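Side-chain contacts in pectate lyase (Bacillus subtilis, PDB 5AMV), which cleaves polygalacturonate by a calcium-dependent elimination that leaves unsaturated ends on the oligosaccharide products of pectin breakdown: residues 183-188 and 199-204; 143-148 and 157-162; 256-261 and 283-288; 12-17 and 369-374. All blocks are in the same frame, centred on the assembly; numbering follows the deposited sequence.

Interaction 1: 183-188 and 199-204; sequences YDNITI and CTFNDG. With CA (calcium ion), chain C.
F201 lays one edge of its ring across N185 and I186, with CD1 3.6 Å from N185 CB and CE1 3.7 Å from I186 CD1. Both partners arrive near the ring plane. Holding CG beside its own backbone N (chi1 -57°), F201 sends this edge to the point where 183-188 enters its strand. The I186 side chain crosses it at about a right angle, whereas N185 slides past in the opposite direction, its amide plane turned 41° from the ring. The polar end of N185 meets water: OD1 accepts from one 2.7 Å away, which also reaches N202 O in a weak bond, and ND2 bonds weakly to a second, which donates to D203 OD1 at 3.0 Å. One residue earlier, D184 grips the calcium ion with both carboxylate oxygens, OD1 at 2.3 Å and OD2 at 2.4 Å; D223, D227 and three waters complete the site. An alanine in place of F201 would probably open a gap beside N185 CB and I186 CD1 and leave the rings of F159 and Y242 without the aromatic partner they meet. In this parallel beta-helix, strand 186-189 lies between 144-147 and 226-229, while 200-202 lies between 158-160 and 235-245; F201 thus meets the start of 186-189 inside the coil, with F159 and Y242 on adjacent strands.

Interaction 2: 143-148 and 157-162; sequences GNFQIK and IEFQDA
F159 points the edge of its ring, atoms CE2 and CZ, at the face of F145, a T-shaped pair with centroids 5.2 Å apart and planes at 89°. The closest approach is F159 CZ to F145 CE2, 3.7 Å, while F159 CE2 stands over the F145 face, off-centre toward its rim. Both residues place CG beside the backbone N; with first torsions so alike, the differing second ones, 6° in F145 against 85° in F159, help set the rings perpendicular, so that an edge meets a face. F159 also carries I157 CG2 over one face. The pair packs inside the parallel beta-helix, between strands 144-147 and 158-160 of different sheets. Beyond the rings, A162 CB rests 3.6 Å from G143 O. Q160 sends NE2 along a nearly straight bond to E158 OE2, which it meets from above the carboxylate plane; N202 is a second donor to the same oxygen. The chemistry is therefore divided: the buried rings are joined by dispersion and by the electrostatics of C-H edge against pi face, while a single water, donating to G143 O (2.9 Å) and Q160 O (3.2 Å), bridges two acceptors that could not bond each other directly.

Interaction 3: 256-261 and 283-288; sequences SKTSDD and VRFGQV
F285 pushes its ring into the turn of 256-261, and the close packing is almost all its own. CE2 comes within 3.4 Å of K257 O, CD2 lies 3.8 Å from D260 CB, and behind the ring F285 CB is 3.7 Å from D260 O. CZ ends beside the backbone of T258, 3.9 Å from its CA. The loop is tightly coiled where it meets the ring: K257 centres an inverse gamma turn, and its carbonyl oxygen accepts from D260 N as the short 3-10 segment 258-260 begins. F285 itself has a positive phi, 71°, and the bond from G286 N to R284 O closes a tight turn around it; with CG beside the backbone N (chi1 -61°), the ring is directed into the turn of 256-261. In the parallel beta-helix, 256-261 belongs to the connection between strands 247-251 and 266-274, and F285 lies at the equivalent corner of the next turn, between 282-283 and 287-296. D260 is buried, and its OD1 accepts from G231 N. Toward solvent the fit slackens. Of the T258 side chain, the methyl CG2 comes nearest, 4.1 Å from F285 CZ. D261 sets CB 3.9 Å from F285 CD1, while its carboxylate turns to water: one molecule lies 2.7 Å from D261 OD1 and 2.8 Å from F285 O.

Interaction 4: 12-17 and 369-374; sequences DGWGAY and VGWTPS
W14 and W371 are the pair that joins these two segments, and the residues leading to W14 moor it to the strands of the beta-helix. D12 comes first, its OD1 bonded to H269 and its O to the hydroxyl of T236. G13 follows with a positive phi and offers its O to A16 N at 2.9 Å. The indole of W14 then comes alongside that of W371: NE1 lies 3.6 Å from W371 CH2, and CZ2 is 3.6 Å from W371 CZ3. The planes are 25° apart but slid well past each other, so overlap is slight. W14 NE1 also makes a weak hydrogen bond to Q287 O. Further on, Y17 brings CD1 in plane to the edge of the W14 indole. In W371, a first torsion that sets CG between backbone N and carbonyl carbon (chi1 74°) directs the indole toward W14; P373 CD lies over one of its faces, and NE1 donates to K317 O. Exchanging W14 for an alanine would probably deprive W371 of its indole neighbour and Q287 O of a weak donor. Two loops remote in sequence, one near each end of the chain, thus meet on the outside of a parallel beta-helix, against the successive strands 266-274, 287-296 and 317-326.

Along the chain, interaction 2 closes before interaction 1 opens, interaction 3 follows, and interaction 4 encloses all three. Interactions 1 and 2 are nearly one unit, their centres about 5 Å apart: strands 144-147 and 186-189 are neighbours in one parallel sheet, and 158-160 and 200-202 in another part of the coil, so successive turns stack their interior aromatics, while D184, just before strand 186-189, turns to the calcium. Interaction 3 lies about 22 Å from interaction 1, centre to centre, further along the beta-helix. Its segment 283-288 touches interaction 4, about 15 Å away between centres, through Q287. The series thus runs from the packed interior to an outer surface where loops from near the two ends of the chain meet.

Interaction 1: 183-188 and 199-204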
# COMPACT_ATOMS: atom_id res chain seq x y z
N TYR A 183 0.36 -5.28 -9.16
CA TYR A 183 -0.86 -4.78 -8.48
C TYR A 183 -0.63 -4.56 -7.02
O TYR A 183 -0.13 -5.43 -6.33
CB TYR A 183 -2.08 -5.74 -8.67
CG TYR A 183 -2.21 -6.10 -10.11
CD1 TYR A 183 -2.38 -5.11 -11.08
CD2 TYR A 183 -2.09 -7.44 -10.53
CE1 TYR A 183 -2.41 -5.42 -12.42
CE2 TYR A 183 -2.14 -7.77 -11.87
CZ TYR A 183 -2.30 -6.78 -12.81
OH TYR A 183 -2.27 -7.11 -14.15
N ASP A 184 -1.05 -3.38 -6.58
CA ASP A 184 -1.14 -3.09 -5.15
C ASP A 184 -2.63 -3.18 -4.79
O ASP A 184 -3.48 -3.22 -5.69
CB ASP A 184 -0.68 -1.65 -4.92
CG ASP A 184 0.69 -1.34 -5.48
OD1 ASP A 184 1.61 -2.19 -5.45
OD2 ASP A 184 0.91 -0.18 -5.90
N ASN A 185 -2.99 -3.12 -3.49
CA ASN A 185 -4.42 -2.93 -3.16
C ASN A 185 -4.86 -1.50 -3.52
O ASN A 185 -5.90 -1.31 -4.15
CB ASN A 185 -4.67 -3.24 -1.68
CG ASN A 185 -4.09 -4.57 -1.29
OD1 ASN A 185 -3.12 -4.62 -0.50
ND2 ASN A 185 -4.66 -5.68 -1.82
N ILE A 186 -4.03 -0.51 -3.15
CA ILE A 186 -4.30 0.89 -3.51
C ILE A 186 -2.97 1.53 -3.95
O ILE A 186 -1.95 1.45 -3.23
CB ILE A 186 -4.86 1.70 -2.30
CG1 ILE A 186 -6.17 1.10 -1.81
CG2 ILE A 186 -5.05 3.21 -2.69
CD1 ILE A 186 -6.66 1.72 -0.49
N THR A 187 -2.99 2.12 -5.15
CA THR A 187 -1.83 2.77 -5.71
C THR A 187 -2.17 4.26 -5.83
O THR A 187 -3.04 4.63 -6.61
CB THR A 187 -1.51 2.21 -7.14
OG1 THR A 187 -1.37 0.77 -7.12
CG2 THR A 187 -0.25 2.87 -7.66
N ILE A 188 -1.47 5.13 -5.08
CA ILE A 188 -1.66 6.58 -5.23
C ILE A 188 -0.63 7.08 -6.19
O ILE A 188 0.55 7.10 -5.87
CB ILE A 188 -1.58 7.31 -3.87
CG1 ILE A 188 -2.52 6.63 -2.87
CG2 ILE A 188 -1.91 8.80 -4.05
CD1 ILE A 188 -2.44 7.22 -1.41
N CYS A 199 -9.26 0.52 6.95
CA CYS A 199 -9.25 -0.55 5.97
C CYS A 199 -8.31 -1.65 6.45
O CYS A 199 -7.49 -1.44 7.34
CB CYS A 199 -8.77 -0.01 4.61
SG CYS A 199 -9.95 1.05 3.81
N THR A 200 -8.48 -2.86 5.90
CA THR A 200 -7.61 -4.01 6.16
C THR A 200 -7.00 -4.42 4.86
O THR A 200 -7.66 -4.33 3.81
CB THR A 200 -8.42 -5.15 6.80
OG1 THR A 200 -8.84 -4.72 8.11
CG2 THR A 200 -7.54 -6.42 6.95
N PHE A 201 -5.73 -4.81 4.89
CA PHE A 201 -5.00 -5.22 3.68
C PHE A 201 -4.28 -6.51 3.99
O PHE A 201 -3.52 -6.58 4.95
CB PHE A 201 -3.97 -4.12 3.30
CG PHE A 201 -4.59 -2.78 3.08
CD1 PHE A 201 -5.06 -2.44 1.82
CD2 PHE A 201 -4.72 -1.85 4.14
CE1 PHE A 201 -5.66 -1.21 1.60
CE2 PHE A 201 -5.34 -0.59 3.94
CZ PHE A 201 -5.80 -0.26 2.67
N ASN A 202 -4.51 -7.55 3.18
CA ASN A 202 -3.82 -8.83 3.37
C ASN A 202 -3.71 -9.58 2.05
O ASN A 202 -4.19 -9.12 1.02
CB ASN A 202 -4.55 -9.68 4.47
CG ASN A 202 -6.01 -9.94 4.13
OD1 ASN A 202 -6.30 -10.47 3.06
ND2 ASN A 202 -6.93 -9.54 5.00
N ASP A 203 -3.14 -10.78 2.10
CA ASP A 203 -2.93 -11.54 0.86
C ASP A 203 -3.97 -12.66 0.66
O ASP A 203 -3.73 -13.59 -0.11
CB ASP A 203 -1.48 -12.08 0.82
CG ASP A 203 -0.47 -10.99 0.50
OD1 ASP A 203 -0.89 -9.84 0.13
OD2 ASP A 203 0.74 -11.28 0.61
N GLY A 204 -5.10 -12.57 1.35
CA GLY A 204 -6.22 -13.49 1.16
C GLY A 204 -5.78 -14.92 1.39
O GLY A 204 -5.07 -15.20 2.37
CA CA C . 3.25 -0.68 -6.11
O HOH W 1 -2.37 -6.78 0.93
O HOH W 2 -2.40 -8.10 -1.85
O HOH W 3 5.56 -0.37 -5.89
O HOH W 4 3.39 1.57 -6.66
O HOH W 5 2.69 -1.23 -8.32

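Interaction 2: 143-148 and 157-162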
# COMPACT_ATOMS: atom_id res chain seq x y z
N GLY A 143 -8.52 -6.79 -6.55
CA GLY A 143 -8.54 -5.47 -7.17
C GLY A 143 -7.38 -4.55 -6.77
O GLY A 143 -6.77 -4.72 -5.71
N ASN A 144 -7.13 -3.60 -7.64
CA ASN A 144 -6.11 -2.55 -7.38
C ASN A 144 -6.80 -1.25 -7.67
O ASN A 144 -7.11 -0.96 -8.84
CB ASN A 144 -4.91 -2.80 -8.31
CG ASN A 144 -3.76 -1.78 -8.12
OD1 ASN A 144 -3.86 -0.71 -7.45
ND2 ASN A 144 -2.68 -2.11 -8.71
N PHE A 145 -7.11 -0.47 -6.62
CA PHE A 145 -7.66 0.88 -6.82
C PHE A 145 -6.49 1.82 -7.13
O PHE A 145 -5.53 1.84 -6.37
CB PHE A 145 -8.38 1.40 -5.57
CG PHE A 145 -9.75 0.80 -5.31
CD1 PHE A 145 -10.26 -0.26 -6.07
CD2 PHE A 145 -10.49 1.27 -4.20
CE1 PHE A 145 -11.53 -0.83 -5.78
CE2 PHE A 145 -11.75 0.72 -3.90
CZ PHE A 145 -12.26 -0.33 -4.68
N GLN A 146 -6.57 2.58 -8.23
CA GLN A 146 -5.52 3.58 -8.51
C GLN A 146 -6.11 4.97 -8.32
O GLN A 146 -7.22 5.24 -8.78
CB GLN A 146 -4.98 3.42 -9.96
CG GLN A 146 -3.93 4.48 -10.22
CD GLN A 146 -3.13 4.32 -11.50
OE1 GLN A 146 -1.88 4.29 -11.45
NE2 GLN A 146 -3.82 4.26 -12.65
N ILE A 147 -5.40 5.83 -7.59
CA ILE A 147 -5.88 7.19 -7.36
C ILE A 147 -4.88 8.16 -7.97
O ILE A 147 -3.77 8.32 -7.44
CB ILE A 147 -6.16 7.51 -5.84
CG1 ILE A 147 -7.05 6.43 -5.21
CG2 ILE A 147 -6.79 8.91 -5.74
CD1 ILE A 147 -6.99 6.42 -3.63
N LYS A 148 -5.25 8.80 -9.08
CA LYS A 148 -4.42 9.84 -9.71
C LYS A 148 -5.03 11.21 -9.49
O LYS A 148 -4.43 12.22 -9.82
CB LYS A 148 -4.33 9.61 -11.25
CG LYS A 148 -3.92 8.19 -11.61
CD LYS A 148 -3.65 8.00 -13.14
CE LYS A 148 -4.93 8.12 -13.96
NZ LYS A 148 -4.66 8.06 -15.45
N ILE A 157 -13.04 -1.07 4.42
CA ILE A 157 -13.01 -2.15 3.42
C ILE A 157 -11.79 -3.03 3.67
O ILE A 157 -10.71 -2.52 3.93
CB ILE A 157 -12.93 -1.60 1.97
CG1 ILE A 157 -14.18 -0.80 1.59
CG2 ILE A 157 -12.69 -2.73 0.91
CD1 ILE A 157 -13.85 0.33 0.58
N GLU A 158 -11.99 -4.32 3.51
CA GLU A 158 -10.91 -5.30 3.56
C GLU A 158 -10.48 -5.59 2.11
O GLU A 158 -11.26 -6.12 1.32
CB GLU A 158 -11.33 -6.60 4.27
CG GLU A 158 -10.18 -7.65 4.25
CD GLU A 158 -10.56 -8.96 4.93
OE1 GLU A 158 -11.65 -9.03 5.55
OE2 GLU A 158 -9.75 -9.91 4.87
N PHE A 159 -9.24 -5.22 1.77
CA PHE A 159 -8.69 -5.52 0.44
C PHE A 159 -7.84 -6.76 0.57
O PHE A 159 -6.98 -6.81 1.42
CB PHE A 159 -7.76 -4.35 0.03
CG PHE A 159 -8.49 -3.08 -0.30
CD1 PHE A 159 -8.89 -2.15 0.69
CD2 PHE A 159 -8.79 -2.81 -1.63
CE1 PHE A 159 -9.55 -0.97 0.34
CE2 PHE A 159 -9.47 -1.64 -2.00
CZ PHE A 159 -9.85 -0.72 -1.02
N GLN A 160 -8.07 -7.76 -0.29
CA GLN A 160 -7.35 -9.03 -0.23
C GLN A 160 -6.68 -9.28 -1.58
O GLN A 160 -7.30 -9.10 -2.63
CB GLN A 160 -8.34 -10.17 -0.01
CG GLN A 160 -9.19 -10.09 1.27
CD GLN A 160 -10.01 -11.37 1.43
OE1 GLN A 160 -10.24 -12.09 0.46
NE2 GLN A 160 -10.43 -11.65 2.63
N ASP A 161 -5.43 -9.75 -1.50
CA ASP A 161 -4.82 -10.56 -2.55
C ASP A 161 -4.88 -9.92 -3.93
O ASP A 161 -5.58 -10.41 -4.83
CB ASP A 161 -5.50 -11.96 -2.53
CG ASP A 161 -4.72 -13.01 -3.32
OD1 ASP A 161 -3.58 -12.75 -3.71
OD2 ASP A 161 -5.27 -14.10 -3.54
N ALA A 162 -4.17 -8.78 -4.07
CA ALA A 162 -4.02 -8.16 -5.38
C ALA A 162 -2.90 -8.95 -6.13
O ALA A 162 -1.69 -8.71 -5.96
CB ALA A 162 -3.70 -6.62 -5.21
O HOH W 6 -7.21 -5.92 -3.16

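Interaction 3: 256-261 and 283-288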
# COMPACT_ATOMS: atom_id res chain seq x y z
N SER A 256 15.77 8.46 -8.77
CA SER A 256 15.84 9.38 -9.90
C SER A 256 14.67 10.35 -9.97
O SER A 256 14.74 11.37 -10.65
CB SER A 256 15.94 8.60 -11.21
OG SER A 256 17.22 8.02 -11.36
N LYS A 257 13.59 10.05 -9.26
CA LYS A 257 12.43 10.93 -9.27
C LYS A 257 12.58 12.10 -8.29
O LYS A 257 11.86 12.17 -7.30
CB LYS A 257 11.14 10.12 -9.01
CG LYS A 257 9.84 10.78 -9.47
CD LYS A 257 9.58 10.49 -10.94
CE LYS A 257 8.37 11.27 -11.45
NZ LYS A 257 8.07 10.92 -12.87
N THR A 258 13.49 13.04 -8.59
CA THR A 258 13.79 14.16 -7.68
C THR A 258 12.64 15.15 -7.61
O THR A 258 12.56 15.95 -6.67
CB THR A 258 15.10 14.87 -8.07
OG1 THR A 258 15.02 15.27 -9.45
CG2 THR A 258 16.29 13.92 -7.87
N SER A 259 11.74 15.10 -8.59
CA SER A 259 10.51 15.90 -8.54
C SER A 259 9.60 15.50 -7.35
O SER A 259 8.70 16.26 -6.97
CB SER A 259 9.76 15.81 -9.88
OG SER A 259 9.38 14.47 -10.18
N ASP A 260 9.86 14.32 -6.74
CA ASP A 260 9.20 13.93 -5.48
C ASP A 260 9.64 14.76 -4.27
O ASP A 260 8.95 14.80 -3.25
CB ASP A 260 9.38 12.45 -5.17
CG ASP A 260 8.47 11.54 -5.99
OD1 ASP A 260 7.50 12.04 -6.63
OD2 ASP A 260 8.74 10.32 -6.00
N ASP A 261 10.80 15.43 -4.37
CA ASP A 261 11.21 16.31 -3.30
C ASP A 261 10.14 17.42 -3.11
O ASP A 261 9.66 18.02 -4.08
CB ASP A 261 12.59 16.91 -3.62
CG ASP A 261 13.16 17.74 -2.47
OD1 ASP A 261 12.95 17.39 -1.29
OD2 ASP A 261 13.80 18.82 -2.72
N VAL A 283 10.51 5.04 2.45
CA VAL A 283 10.27 6.40 1.96
C VAL A 283 11.47 6.91 1.18
O VAL A 283 12.60 6.71 1.58
CB VAL A 283 10.02 7.36 3.16
CG1 VAL A 283 9.82 8.84 2.71
CG2 VAL A 283 8.77 6.90 3.99
N ARG A 284 11.20 7.54 0.05
CA ARG A 284 12.16 8.45 -0.58
C ARG A 284 11.56 9.85 -0.52
O ARG A 284 10.36 10.01 -0.71
CB ARG A 284 12.44 8.06 -2.03
CG ARG A 284 13.11 6.72 -2.23
CD ARG A 284 13.06 6.40 -3.73
NE ARG A 284 13.84 5.21 -4.06
CZ ARG A 284 13.33 3.98 -4.14
NH1 ARG A 284 12.04 3.74 -3.93
NH2 ARG A 284 14.13 2.97 -4.46
N PHE A 285 12.40 10.85 -0.23
CA PHE A 285 12.03 12.29 -0.38
C PHE A 285 11.03 12.89 0.58
O PHE A 285 11.21 14.03 1.02
CB PHE A 285 11.60 12.62 -1.82
CG PHE A 285 12.70 12.38 -2.84
CD1 PHE A 285 13.81 13.23 -2.89
CD2 PHE A 285 12.65 11.28 -3.70
CE1 PHE A 285 14.86 12.99 -3.82
CE2 PHE A 285 13.70 11.01 -4.63
CZ PHE A 285 14.81 11.90 -4.68
N GLY A 286 9.97 12.16 0.92
CA GLY A 286 8.86 12.79 1.56
C GLY A 286 8.99 13.13 3.03
O GLY A 286 9.73 12.48 3.79
N GLN A 287 8.24 14.15 3.41
CA GLN A 287 8.03 14.52 4.81
C GLN A 287 6.88 13.67 5.32
O GLN A 287 5.70 14.02 5.13
CB GLN A 287 7.69 16.01 4.89
CG GLN A 287 8.91 16.90 4.55
CD GLN A 287 8.52 18.39 4.47
OE1 GLN A 287 7.45 18.79 4.96
NE2 GLN A 287 9.43 19.21 3.92
N VAL A 288 7.25 12.54 5.97
CA VAL A 288 6.25 11.53 6.34
C VAL A 288 6.18 11.49 7.85
O VAL A 288 7.17 11.19 8.52
CB VAL A 288 6.61 10.18 5.73
CG1 VAL A 288 5.56 9.12 6.13
CG2 VAL A 288 6.75 10.29 4.22
O HOH W 7 13.55 15.45 0.42

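Interaction 4: 12-17 and 369-374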
# COMPACT_ATOMS: atom_id res chain seq x y z
N ASP A 12 -6.29 16.55 10.92
CA ASP A 12 -5.93 15.12 10.87
C ASP A 12 -4.92 14.77 9.78
O ASP A 12 -5.25 14.14 8.74
CB ASP A 12 -7.20 14.26 10.80
CG ASP A 12 -6.93 12.79 11.09
OD1 ASP A 12 -5.76 12.39 11.37
OD2 ASP A 12 -7.91 12.02 11.03
N GLY A 13 -3.67 15.20 10.01
CA GLY A 13 -2.56 14.84 9.14
C GLY A 13 -2.47 15.61 7.83
O GLY A 13 -3.27 16.52 7.55
N TRP A 14 -1.49 15.23 7.01
CA TRP A 14 -1.21 15.92 5.78
C TRP A 14 -2.42 15.94 4.81
O TRP A 14 -2.55 16.85 3.99
CB TRP A 14 -0.02 15.28 5.11
CG TRP A 14 1.36 15.84 5.51
CD1 TRP A 14 2.44 15.11 5.91
CD2 TRP A 14 1.80 17.22 5.47
NE1 TRP A 14 3.53 15.93 6.13
CE2 TRP A 14 3.17 17.23 5.88
CE3 TRP A 14 1.17 18.45 5.16
CZ2 TRP A 14 3.93 18.43 5.95
CZ3 TRP A 14 1.94 19.64 5.21
CH2 TRP A 14 3.30 19.61 5.62
N GLY A 15 -3.31 14.94 4.89
CA GLY A 15 -4.52 14.98 4.04
C GLY A 15 -5.40 16.20 4.29
O GLY A 15 -6.18 16.59 3.41
N ALA A 16 -5.29 16.81 5.49
CA ALA A 16 -6.12 17.97 5.82
C ALA A 16 -5.52 19.31 5.34
O ALA A 16 -6.15 20.37 5.52
CB ALA A 16 -6.34 18.03 7.33
N TYR A 17 -4.34 19.27 4.71
CA TYR A 17 -3.71 20.49 4.20
C TYR A 17 -4.56 21.19 3.13
O TYR A 17 -5.29 20.55 2.37
CB TYR A 17 -2.30 20.19 3.64
CG TYR A 17 -1.53 21.47 3.35
CD1 TYR A 17 -0.89 22.16 4.38
CD2 TYR A 17 -1.44 21.96 2.05
CE1 TYR A 17 -0.18 23.34 4.12
CE2 TYR A 17 -0.74 23.12 1.76
CZ TYR A 17 -0.12 23.81 2.80
OH TYR A 17 0.58 24.96 2.49
N VAL A 369 15.22 15.87 10.51
CA VAL A 369 14.87 15.66 9.11
C VAL A 369 14.44 16.98 8.46
O VAL A 369 13.88 16.98 7.38
CB VAL A 369 13.73 14.58 8.96
CG1 VAL A 369 14.33 13.15 9.09
CG2 VAL A 369 12.61 14.86 9.97
N GLY A 370 14.76 18.08 9.13
CA GLY A 370 14.64 19.41 8.52
C GLY A 370 13.24 19.99 8.51
O GLY A 370 13.00 21.05 7.88
N TRP A 371 12.29 19.31 9.18
CA TRP A 371 10.93 19.80 9.37
C TRP A 371 10.32 19.22 10.66
O TRP A 371 10.85 18.26 11.20
CB TRP A 371 10.04 19.44 8.16
CG TRP A 371 9.66 17.94 8.12
CD1 TRP A 371 10.51 16.89 7.96
CD2 TRP A 371 8.35 17.40 8.30
NE1 TRP A 371 9.80 15.68 8.03
CE2 TRP A 371 8.48 15.98 8.24
CE3 TRP A 371 7.09 17.96 8.49
CZ2 TRP A 371 7.38 15.11 8.35
CZ3 TRP A 371 5.97 17.08 8.61
CH2 TRP A 371 6.15 15.68 8.53
N THR A 372 9.24 19.86 11.12
CA THR A 372 8.44 19.37 12.25
C THR A 372 6.96 19.40 11.89
O THR A 372 6.44 20.42 11.39
CB THR A 372 8.64 20.19 13.53
OG1 THR A 372 8.55 21.58 13.20
CG2 THR A 372 9.99 19.90 14.15
N PRO A 373 6.27 18.27 12.07
CA PRO A 373 4.86 18.24 11.68
C PRO A 373 4.05 19.25 12.47
O PRO A 373 4.26 19.38 13.67
CB PRO A 373 4.39 16.84 12.09
CG PRO A 373 5.60 16.04 12.41
CD PRO A 373 6.81 16.93 12.40
N SER A 374 3.11 19.93 11.81
CA SER A 374 2.16 20.76 12.57
C SER A 374 0.70 20.26 12.49
O SER A 374 -0.06 20.40 13.47
CB SER A 374 2.27 22.22 12.14
OG SER A 374 2.28 22.32 10.72